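Local structure of 2,3-dimethylmalate lyase (Aspergillus niger, 3FA4) at residues B[12-16]-B[233-237]; B[17-21]-B[225-229]; B[44-50]-B[67-71]; B[129-133]-B[162-167]. The protein is a lyase of the phosphoenolpyruvate phosphomutase family, a TIM-barrel-type protein that holds a magnesium ion and assembles from four copies of the chain. All coordinates share one frame; numbering follows the deposited sequence.

Contact 1: B[12-16]-B[233-237]; sequences ALENP and FRIII
Arg234 reaches from just ahead of strand 235-238 to the C-terminal part of helix 5-13 and the residues after it, and lies close to the carbonyl oxygens of Leu13 and Asn15. In this TIM-barrel-type fold the helix lies before the first strand, and the contact is made at the N-terminal ends of strands 20-25 and 235-238. Start at CB of Arg234: it lies beside Leu13, 4.2 Å from CD2. With CG anti to the carbonyl carbon (chi1 -56°) and bends at chi2 and chi3, the chain curls back and carries NE, CZ and the two terminal nitrogens in among the carbonyls. CZ is 3.2 Å from Asn15 O, and NH1 is equally far from that oxygen. NH2 is wedged between Leu13 O and Asn15 O; its modelled separation from Leu13 O is too short to trust, so the exact placing of the guanidinium is doubtful. Ala12 O and Leu13 O sit near the plane at the group's edge, while Pro16 CA lies 3.8 Å above one face, offset toward the rim. Asn15 turns its own amide elsewhere, OD1 accepting from Asp17 N. Beside the guanidinium, Leu13 and Ile235 both pack on Ile20 of the neighbouring strand. Their side chains cross at about a right angle, and Leu13 CD2 touches Ile235 CD1 at 3.9 Å and CG1 at 4.1 Å.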
# COMPACT_ATOMS: atom_id res chain seq x y z
N ALA B 12 -22.81 16.16 -17.70
CA ALA B 12 -23.13 17.50 -17.18
C ALA B 12 -22.30 18.56 -17.92
O ALA B 12 -22.76 19.66 -18.11
CB ALA B 12 -22.83 17.55 -15.69
N LEU B 13 -21.07 18.20 -18.31
CA LEU B 13 -20.15 19.10 -19.05
C LEU B 13 -20.59 19.33 -20.47
O LEU B 13 -20.31 20.38 -21.04
CB LEU B 13 -18.68 18.59 -19.08
CG LEU B 13 -17.87 18.67 -17.76
CD1 LEU B 13 -16.55 18.14 -17.90
CD2 LEU B 13 -17.74 20.10 -17.25
N GLU B 14 -21.22 18.33 -21.08
CA GLU B 14 -21.76 18.47 -22.45
C GLU B 14 -23.03 19.29 -22.40
O GLU B 14 -23.63 19.65 -23.45
CB GLU B 14 -22.02 17.10 -23.07
CG GLU B 14 -20.78 16.16 -23.18
CD GLU B 14 -21.19 14.69 -23.52
OE1 GLU B 14 -22.38 14.34 -23.26
OE2 GLU B 14 -20.36 13.88 -24.02
N ASN B 15 -23.47 19.59 -21.18
CA ASN B 15 -24.62 20.50 -21.03
C ASN B 15 -24.29 21.94 -20.59
O ASN B 15 -23.80 22.15 -19.48
CB ASN B 15 -25.70 19.91 -20.10
CG ASN B 15 -26.72 20.95 -19.72
OD1 ASN B 15 -26.51 22.14 -19.99
ND2 ASN B 15 -27.78 20.54 -19.07
N PRO B 16 -24.57 22.94 -21.44
CA PRO B 16 -24.21 24.32 -21.08
C PRO B 16 -24.86 24.94 -19.82
O PRO B 16 -24.33 25.94 -19.32
CB PRO B 16 -24.55 25.12 -22.35
CG PRO B 16 -24.42 24.07 -23.45
CD PRO B 16 -25.13 22.90 -22.80
N PHE B 233 -17.36 29.99 -16.68
CA PHE B 233 -16.57 28.77 -16.30
C PHE B 233 -17.54 27.64 -16.14
O PHE B 233 -18.77 27.88 -15.95
CB PHE B 233 -15.84 28.95 -14.98
CG PHE B 233 -14.65 29.83 -15.08
CD1 PHE B 233 -14.75 31.18 -14.76
CD2 PHE B 233 -13.43 29.33 -15.57
CE1 PHE B 233 -13.63 32.02 -14.88
CE2 PHE B 233 -12.30 30.15 -15.68
CZ PHE B 233 -12.39 31.49 -15.33
N ARG B 234 -17.05 26.43 -16.22
CA ARG B 234 -17.84 25.25 -16.06
C ARG B 234 -17.59 24.54 -14.76
O ARG B 234 -18.40 23.79 -14.32
CB ARG B 234 -17.69 24.34 -17.23
CG ARG B 234 -18.02 25.00 -18.49
CD ARG B 234 -19.50 25.26 -18.65
NE ARG B 234 -20.04 24.19 -19.45
CZ ARG B 234 -20.84 23.24 -19.03
NH1 ARG B 234 -21.32 23.23 -17.82
NH2 ARG B 234 -21.18 22.31 -19.86
N ILE B 235 -16.47 24.81 -14.14
CA ILE B 235 -16.12 24.20 -12.86
C ILE B 235 -15.41 25.24 -12.04
O ILE B 235 -14.52 26.01 -12.55
CB ILE B 235 -15.23 22.94 -13.07
CG1 ILE B 235 -15.88 21.99 -14.09
CG2 ILE B 235 -14.68 22.34 -11.72
CD1 ILE B 235 -14.94 20.92 -14.68
N ILE B 236 -15.79 25.28 -10.76
CA ILE B 236 -15.00 25.96 -9.73
C ILE B 236 -14.63 24.97 -8.62
O ILE B 236 -15.46 24.14 -8.19
CB ILE B 236 -15.76 27.24 -9.19
CG1 ILE B 236 -14.81 28.18 -8.41
CG2 ILE B 236 -17.00 26.82 -8.38
CD1 ILE B 236 -15.47 29.55 -8.05
N ILE B 237 -13.39 25.07 -8.15
CA ILE B 237 -12.80 24.22 -7.12
C ILE B 237 -12.27 25.12 -6.07
O ILE B 237 -11.99 26.24 -6.36
CB ILE B 237 -11.72 23.17 -7.66
CG1 ILE B 237 -10.45 23.87 -8.20
CG2 ILE B 237 -12.39 22.17 -8.64
CD1 ILE B 237 -9.38 22.93 -8.60

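Contact 2: B[17-21]-B[225-229]; sequences DSFIV and AAEAK
The ring of Phe19 lies against helix 225-231, with Lys229 covering one of its faces. Lys229 CB stands almost plumb over the ring, 3.8 Å from the centroid and 11° off the normal, a CH-pi contact made by the aliphatic root of a charged side chain. Lys229 CG follows, 3.7 Å from Phe19 CG. Phe19 points its ring at the helix because its own CG is anti to the backbone N (chi1 -176°). The far end of the ring meets Ala228, where CZ touches its CB at 3.9 Å, and the turn before it, where Phe19 CE2 lies 3.2 Å from Ala225 O, a carbonyl already engaged by Lys229 N within the helix. Two residues further on, in strand 20-25, Val21 CG2 packs on Ala225 CB at 4.0 Å. This is the standard outer layer of a beta/alpha barrel: helix 225-231 comes just before strand 235-238 in the chain and packs over both that strand and its parallel neighbour 20-25, with Ile236 touching Phe19 and Ala225 alike. Ala225 also makes backbone hydrogen bonds to a neighbouring subunit. Toward solvent, the lysine chain runs on extended past Phe19 CB and bends only at its last torsion (chi4 100°). That bend brings NZ to Asp17 O, to which it donates a hydrogen bond of 3.3 Å from nearly straight ahead of the carbonyl.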
# COMPACT_ATOMS: atom_id res chain seq x y z
N ASP B 17 -25.91 24.35 -19.27
CA ASP B 17 -26.51 24.93 -18.06
C ASP B 17 -25.85 24.55 -16.70
O ASP B 17 -25.98 25.27 -15.72
CB ASP B 17 -28.01 24.70 -18.09
CG ASP B 17 -28.69 25.62 -19.08
OD1 ASP B 17 -28.00 26.57 -19.55
OD2 ASP B 17 -29.91 25.41 -19.41
N SER B 18 -25.11 23.44 -16.71
CA SER B 18 -24.53 22.80 -15.52
C SER B 18 -23.29 23.49 -15.11
O SER B 18 -22.42 23.69 -15.94
CB SER B 18 -24.11 21.36 -15.79
OG SER B 18 -25.25 20.57 -16.05
N PHE B 19 -23.17 23.78 -13.81
CA PHE B 19 -21.99 24.39 -13.26
C PHE B 19 -21.59 23.51 -12.10
O PHE B 19 -22.43 23.16 -11.28
CB PHE B 19 -22.30 25.82 -12.82
CG PHE B 19 -21.11 26.53 -12.33
CD1 PHE B 19 -20.11 26.87 -13.22
CD2 PHE B 19 -20.97 26.82 -10.97
CE1 PHE B 19 -18.91 27.45 -12.75
CE2 PHE B 19 -19.81 27.41 -10.49
CZ PHE B 19 -18.77 27.72 -11.38
N ILE B 20 -20.32 23.14 -12.04
CA ILE B 20 -19.77 22.20 -11.04
C ILE B 20 -19.00 22.94 -9.92
O ILE B 20 -18.09 23.72 -10.20
CB ILE B 20 -18.87 21.15 -11.75
CG1 ILE B 20 -19.71 20.40 -12.79
CG2 ILE B 20 -18.26 20.13 -10.74
CD1 ILE B 20 -19.23 20.50 -14.15
N VAL B 21 -19.39 22.69 -8.67
CA VAL B 21 -18.88 23.41 -7.53
C VAL B 21 -18.31 22.32 -6.68
O VAL B 21 -19.04 21.46 -6.23
CB VAL B 21 -19.98 24.21 -6.72
CG1 VAL B 21 -19.33 24.85 -5.45
CG2 VAL B 21 -20.64 25.27 -7.57
N ALA B 225 -18.79 31.32 -6.77
CA ALA B 225 -19.27 30.31 -7.70
C ALA B 225 -20.39 30.86 -8.60
O ALA B 225 -20.50 30.45 -9.76
CB ALA B 225 -19.76 29.09 -6.93
N ALA B 226 -21.23 31.78 -8.10
CA ALA B 226 -22.25 32.39 -8.99
C ALA B 226 -21.61 33.28 -10.04
O ALA B 226 -22.02 33.23 -11.16
CB ALA B 226 -23.29 33.16 -8.21
N GLU B 227 -20.61 34.08 -9.65
CA GLU B 227 -19.81 34.90 -10.56
C GLU B 227 -18.93 34.13 -11.55
O GLU B 227 -18.98 34.43 -12.72
CB GLU B 227 -18.98 35.90 -9.78
CG GLU B 227 -18.30 36.98 -10.64
CD GLU B 227 -17.38 37.89 -9.83
OE1 GLU B 227 -17.31 37.73 -8.60
OE2 GLU B 227 -16.74 38.80 -10.38
N ALA B 228 -18.12 33.15 -11.11
CA ALA B 228 -17.53 32.21 -12.07
C ALA B 228 -18.54 31.65 -13.09
O ALA B 228 -18.27 31.64 -14.26
CB ALA B 228 -16.82 31.09 -11.35
N LYS B 229 -19.72 31.21 -12.66
CA LYS B 229 -20.67 30.59 -13.55
C LYS B 229 -21.11 31.53 -14.67
O LYS B 229 -21.20 31.11 -15.84
CB LYS B 229 -21.91 30.20 -12.77
CG LYS B 229 -22.92 29.44 -13.64
CD LYS B 229 -24.27 29.60 -13.00
CE LYS B 229 -25.32 29.00 -13.93
NZ LYS B 229 -25.69 27.63 -13.44

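Contact 3: B[44-50]-B[67-71]; sequences MTGAGTA and MRANA
Met44 and Thr49 meet Met67, Asn70 and Ala71 where strand 42-44 of the barrel turns into helix 46-54, a strand-turn-helix unit whose Gly46 comes within about 5 Å of the bound magnesium. The axes of segments 46-50 and 67-71 make an angle of 106° and come no closer than 10.9 Å, a distance bridged by side chains. Met44 sends its sulfur to the helix backbone: SD is 3.3 Å from Ala71 N and 3.6 Å from Ala71 CB. A bend at chi3 (88°) then turns CE back to Met67, 3.8 Å from its SD. Met67 folds its chain at chi2 and chi3, which presses its methyl on Thr49, with CE only 3.4 Å from both CB and CG2, tighter than ordinary van der Waals contact. Alongside, Asn70 ND2 gives Thr49 OG1 a weak, bent hydrogen bond of 3.2 Å; its main partner is Tyr26 O, which ties the amide to the residue just past strand 20-25. Beyond the contact, Arg68 of the same helix forms salt bridges to Glu72 of its own chain and of a neighbouring subunit. Behind this first shell, Thr45 starts the helix as its N-cap, its OG1 accepting a straight bond from Gly48 N and a weak one from Ala47 N. Its carbonyl fixes Thr49: Thr49 OG1 donates to Thr45 O at 2.8 Å, and Thr49 N bonds the same oxygen from the opposite face of the carbonyl plane.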
# COMPACT_ATOMS: atom_id res chain seq x y z
N MET B 44 -10.31 16.40 -4.87
CA MET B 44 -9.19 15.93 -4.05
C MET B 44 -7.99 16.73 -4.29
O MET B 44 -7.37 16.61 -5.36
CB MET B 44 -8.84 14.48 -4.34
CG MET B 44 -7.86 13.93 -3.38
SD MET B 44 -7.22 12.33 -3.82
CE MET B 44 -5.79 12.81 -4.86
N THR B 45 -7.59 17.52 -3.31
CA THR B 45 -6.41 18.35 -3.45
C THR B 45 -5.12 17.54 -3.19
O THR B 45 -5.05 16.74 -2.24
CB THR B 45 -6.49 19.55 -2.46
OG1 THR B 45 -5.21 20.14 -2.26
CG2 THR B 45 -7.00 19.10 -1.07
N GLY B 46 -4.08 17.77 -4.00
CA GLY B 46 -2.86 17.05 -3.82
C GLY B 46 -2.07 17.71 -2.70
O GLY B 46 -1.33 17.05 -2.04
N ALA B 47 -2.27 19.02 -2.47
CA ALA B 47 -1.53 19.69 -1.39
C ALA B 47 -1.99 19.15 -0.05
O ALA B 47 -1.18 18.91 0.81
CB ALA B 47 -1.67 21.21 -1.46
N GLY B 48 -3.30 18.93 0.07
CA GLY B 48 -3.91 18.31 1.22
C GLY B 48 -3.62 16.85 1.46
O GLY B 48 -3.57 16.44 2.64
N THR B 49 -3.43 16.06 0.39
CA THR B 49 -2.99 14.63 0.46
C THR B 49 -1.57 14.56 0.98
O THR B 49 -1.28 13.82 1.89
CB THR B 49 -3.11 13.92 -0.94
OG1 THR B 49 -4.45 14.08 -1.44
CG2 THR B 49 -2.76 12.39 -0.93
N ALA B 50 -0.67 15.35 0.40
CA ALA B 50 0.68 15.50 0.89
C ALA B 50 0.66 15.89 2.36
O ALA B 50 1.43 15.35 3.12
CB ALA B 50 1.42 16.58 0.04
N MET B 67 -1.69 8.65 -4.14
CA MET B 67 -2.59 9.57 -4.71
C MET B 67 -3.82 8.85 -5.19
O MET B 67 -4.91 9.28 -4.93
CB MET B 67 -1.81 10.26 -5.84
CG MET B 67 -0.96 11.43 -5.31
SD MET B 67 -1.95 12.95 -4.93
CE MET B 67 -0.98 13.54 -3.58
N ARG B 68 -3.62 7.73 -5.90
CA ARG B 68 -4.70 6.82 -6.25
C ARG B 68 -5.41 6.18 -5.05
O ARG B 68 -6.62 5.98 -5.11
CB ARG B 68 -4.16 5.70 -7.13
CG ARG B 68 -5.24 4.72 -7.60
CD ARG B 68 -5.26 3.45 -6.77
NE ARG B 68 -6.36 2.60 -7.23
CZ ARG B 68 -6.24 1.51 -7.98
NH1 ARG B 68 -5.06 1.06 -8.37
NH2 ARG B 68 -7.30 0.84 -8.32
N ALA B 69 -4.69 5.83 -3.97
CA ALA B 69 -5.36 5.21 -2.81
C ALA B 69 -6.32 6.23 -2.18
O ALA B 69 -7.48 5.89 -1.82
CB ALA B 69 -4.41 4.64 -1.85
N ASN B 70 -5.90 7.49 -2.19
CA ASN B 70 -6.67 8.59 -1.56
C ASN B 70 -7.84 8.95 -2.44
O ASN B 70 -8.93 9.04 -1.91
CB ASN B 70 -5.79 9.79 -1.13
CG ASN B 70 -6.41 10.60 0.03
OD1 ASN B 70 -6.81 10.06 1.03
ND2 ASN B 70 -6.44 11.89 -0.10
N ALA B 71 -7.65 9.07 -3.77
CA ALA B 71 -8.79 9.35 -4.70
C ALA B 71 -9.82 8.25 -4.77
O ALA B 71 -11.02 8.56 -4.81
CB ALA B 71 -8.29 9.75 -6.16

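Contact 4: B[129-133]-B[162-167]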
# COMPACT_ATOMS: atom_id res chain seq x y z
N LYS B 129 8.59 27.23 -10.00
CA LYS B 129 7.84 26.38 -10.95
C LYS B 129 8.56 26.21 -12.26
O LYS B 129 8.68 27.17 -13.02
CB LYS B 129 6.44 26.92 -11.21
CG LYS B 129 5.60 26.90 -9.94
CD LYS B 129 4.15 26.65 -10.22
CE LYS B 129 3.54 27.77 -11.09
NZ LYS B 129 2.02 27.68 -11.10
N ILE B 130 9.07 24.99 -12.49
CA ILE B 130 9.87 24.62 -13.68
C ILE B 130 9.05 23.85 -14.73
O ILE B 130 8.41 22.84 -14.43
CB ILE B 130 11.06 23.77 -13.29
CG1 ILE B 130 11.80 24.42 -12.11
CG2 ILE B 130 11.99 23.54 -14.52
CD1 ILE B 130 12.86 25.52 -12.53
N LEU B 131 9.12 24.29 -15.98
CA LEU B 131 8.17 23.75 -16.98
C LEU B 131 8.82 22.87 -18.01
O LEU B 131 9.98 23.02 -18.30
CB LEU B 131 7.47 24.89 -17.69
CG LEU B 131 6.40 25.68 -16.97
CD1 LEU B 131 5.70 26.34 -18.08
CD2 LEU B 131 5.43 24.81 -16.30
N VAL B 132 8.04 21.95 -18.56
CA VAL B 132 8.50 21.07 -19.66
C VAL B 132 7.98 21.61 -21.02
O VAL B 132 6.87 22.23 -21.08
CB VAL B 132 8.02 19.60 -19.32
CG1 VAL B 132 6.79 19.19 -20.08
CG2 VAL B 132 9.14 18.61 -19.51
N ASP B 133 8.76 21.42 -22.09
CA ASP B 133 8.38 21.93 -23.42
C ASP B 133 6.96 21.47 -23.79
O ASP B 133 6.47 20.52 -23.20
CB ASP B 133 9.35 21.43 -24.45
CG ASP B 133 9.38 19.95 -24.48
OD1 ASP B 133 9.92 19.32 -23.51
OD2 ASP B 133 8.81 19.41 -25.43
N ASP B 162 0.75 25.50 -15.90
CA ASP B 162 1.37 26.30 -14.87
C ASP B 162 2.27 27.34 -15.47
O ASP B 162 3.12 27.89 -14.76
CB ASP B 162 2.12 25.42 -13.87
CG ASP B 162 1.17 24.59 -13.03
OD1 ASP B 162 0.66 25.08 -12.01
OD2 ASP B 162 0.89 23.48 -13.43
N SER B 163 2.08 27.63 -16.77
CA SER B 163 3.02 28.53 -17.52
C SER B 163 2.78 30.02 -17.40
O SER B 163 3.63 30.76 -17.84
CB SER B 163 3.09 28.17 -18.99
OG SER B 163 1.84 28.38 -19.58
N LEU B 164 1.67 30.46 -16.80
CA LEU B 164 1.35 31.91 -16.76
C LEU B 164 2.47 32.84 -16.24
O LEU B 164 3.00 33.68 -16.95
CB LEU B 164 0.03 32.17 -16.00
CG LEU B 164 -0.62 33.54 -16.00
CD1 LEU B 164 -0.95 34.02 -17.40
CD2 LEU B 164 -1.89 33.51 -15.18
N GLN B 165 2.77 32.76 -14.96
CA GLN B 165 3.87 33.57 -14.39
C GLN B 165 5.21 33.45 -15.15
O GLN B 165 5.92 34.45 -15.31
CB GLN B 165 4.09 33.17 -12.93
CG GLN B 165 4.26 31.65 -12.74
CD GLN B 165 5.19 31.42 -11.59
OE1 GLN B 165 5.05 32.11 -10.55
NE2 GLN B 165 6.20 30.54 -11.75
N THR B 166 5.50 32.24 -15.65
CA THR B 166 6.76 31.84 -16.28
C THR B 166 6.82 32.50 -17.67
O THR B 166 7.71 33.33 -17.94
CB THR B 166 6.82 30.23 -16.44
OG1 THR B 166 5.99 29.53 -15.44
CG2 THR B 166 8.20 29.73 -16.37
N HIS B 167 5.87 32.13 -18.55
CA HIS B 167 5.92 32.47 -19.98
C HIS B 167 4.76 33.41 -20.43
O HIS B 167 4.72 33.83 -21.60
CB HIS B 167 5.97 31.26 -20.95
CG HIS B 167 6.79 30.08 -20.51
ND1 HIS B 167 8.14 30.15 -20.26
CD2 HIS B 167 6.46 28.78 -20.35
CE1 HIS B 167 8.60 28.96 -19.91
NE2 HIS B 167 7.60 28.10 -19.97
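Charge comes first here: Lys129 NZ and Asp162 OD1 form a hydrogen-bonded salt bridge of 3.1 Å, the two side chains crossing at about a right angle. The lysine takes the anti lone pair of OD1, away from the other oxygen, and that same OD1 has a second positive partner in Arg160. The lysine chain gets there by two bends, at chi2 and chi3, which bring CE to 3.7 Å from Asp162 O. Gln165 lies obliquely alongside the start of this chain, its NE2 3.7 Å from Lys129 CB.

The apolar share belongs to Leu131, which points at residues 162-167. Its CD1 is the inserted atom, tight against Ser163 CB at 3.3 Å and 3.2 Å from His167 NE2, approaching that ring obliquely. CD2, the other branch, rests on the backbone of Asp162, 4.1 Å from both C and O.

Backbone and hydroxyl bonds hold this side of the contact. His167 N bonds Ser163 O at 2.7 Å, and Ser163 OG pairs with the hydroxyls of Thr161 and Ser172. On the other segment, Val132 O takes a bond from Arg175 of helix 169-181, the same residue that packs on Leu131 and His167.

Residues 122-128, just before Lys129, are not modelled, which suggests that this part of the chain is mobile. With Asp162 about 8 Å from the magnesium, the contact is consistent with the base of the gating loop over the C-terminal mouth of the barrel, as in relatives of the phosphoenolpyruvate phosphomutase family.

Overall arrangement
Contact 3 is the buried one, about 8 Å from the centre of the chain, and it is built mostly of methionine side chains, with threonine and asparagine. Contacts 1 and 2 are surface contacts whose centres lie about 7 Å apart; they share neighbouring strands 20-25 and 235-238, joined by probable backbone hydrogen bonds between Ile20 and both Arg234 and Ile236. In each, a long basic side chain comes to backbone carbonyl oxygen beside an apolar patch, with a hydrogen bond in contact 2 and less certain geometry in contact 1. Contact 4 is partly buried, about 21 Å from the chain centre, and alone carries a salt bridge between its segments. Contacts 3 and 4 both approach the magnesium.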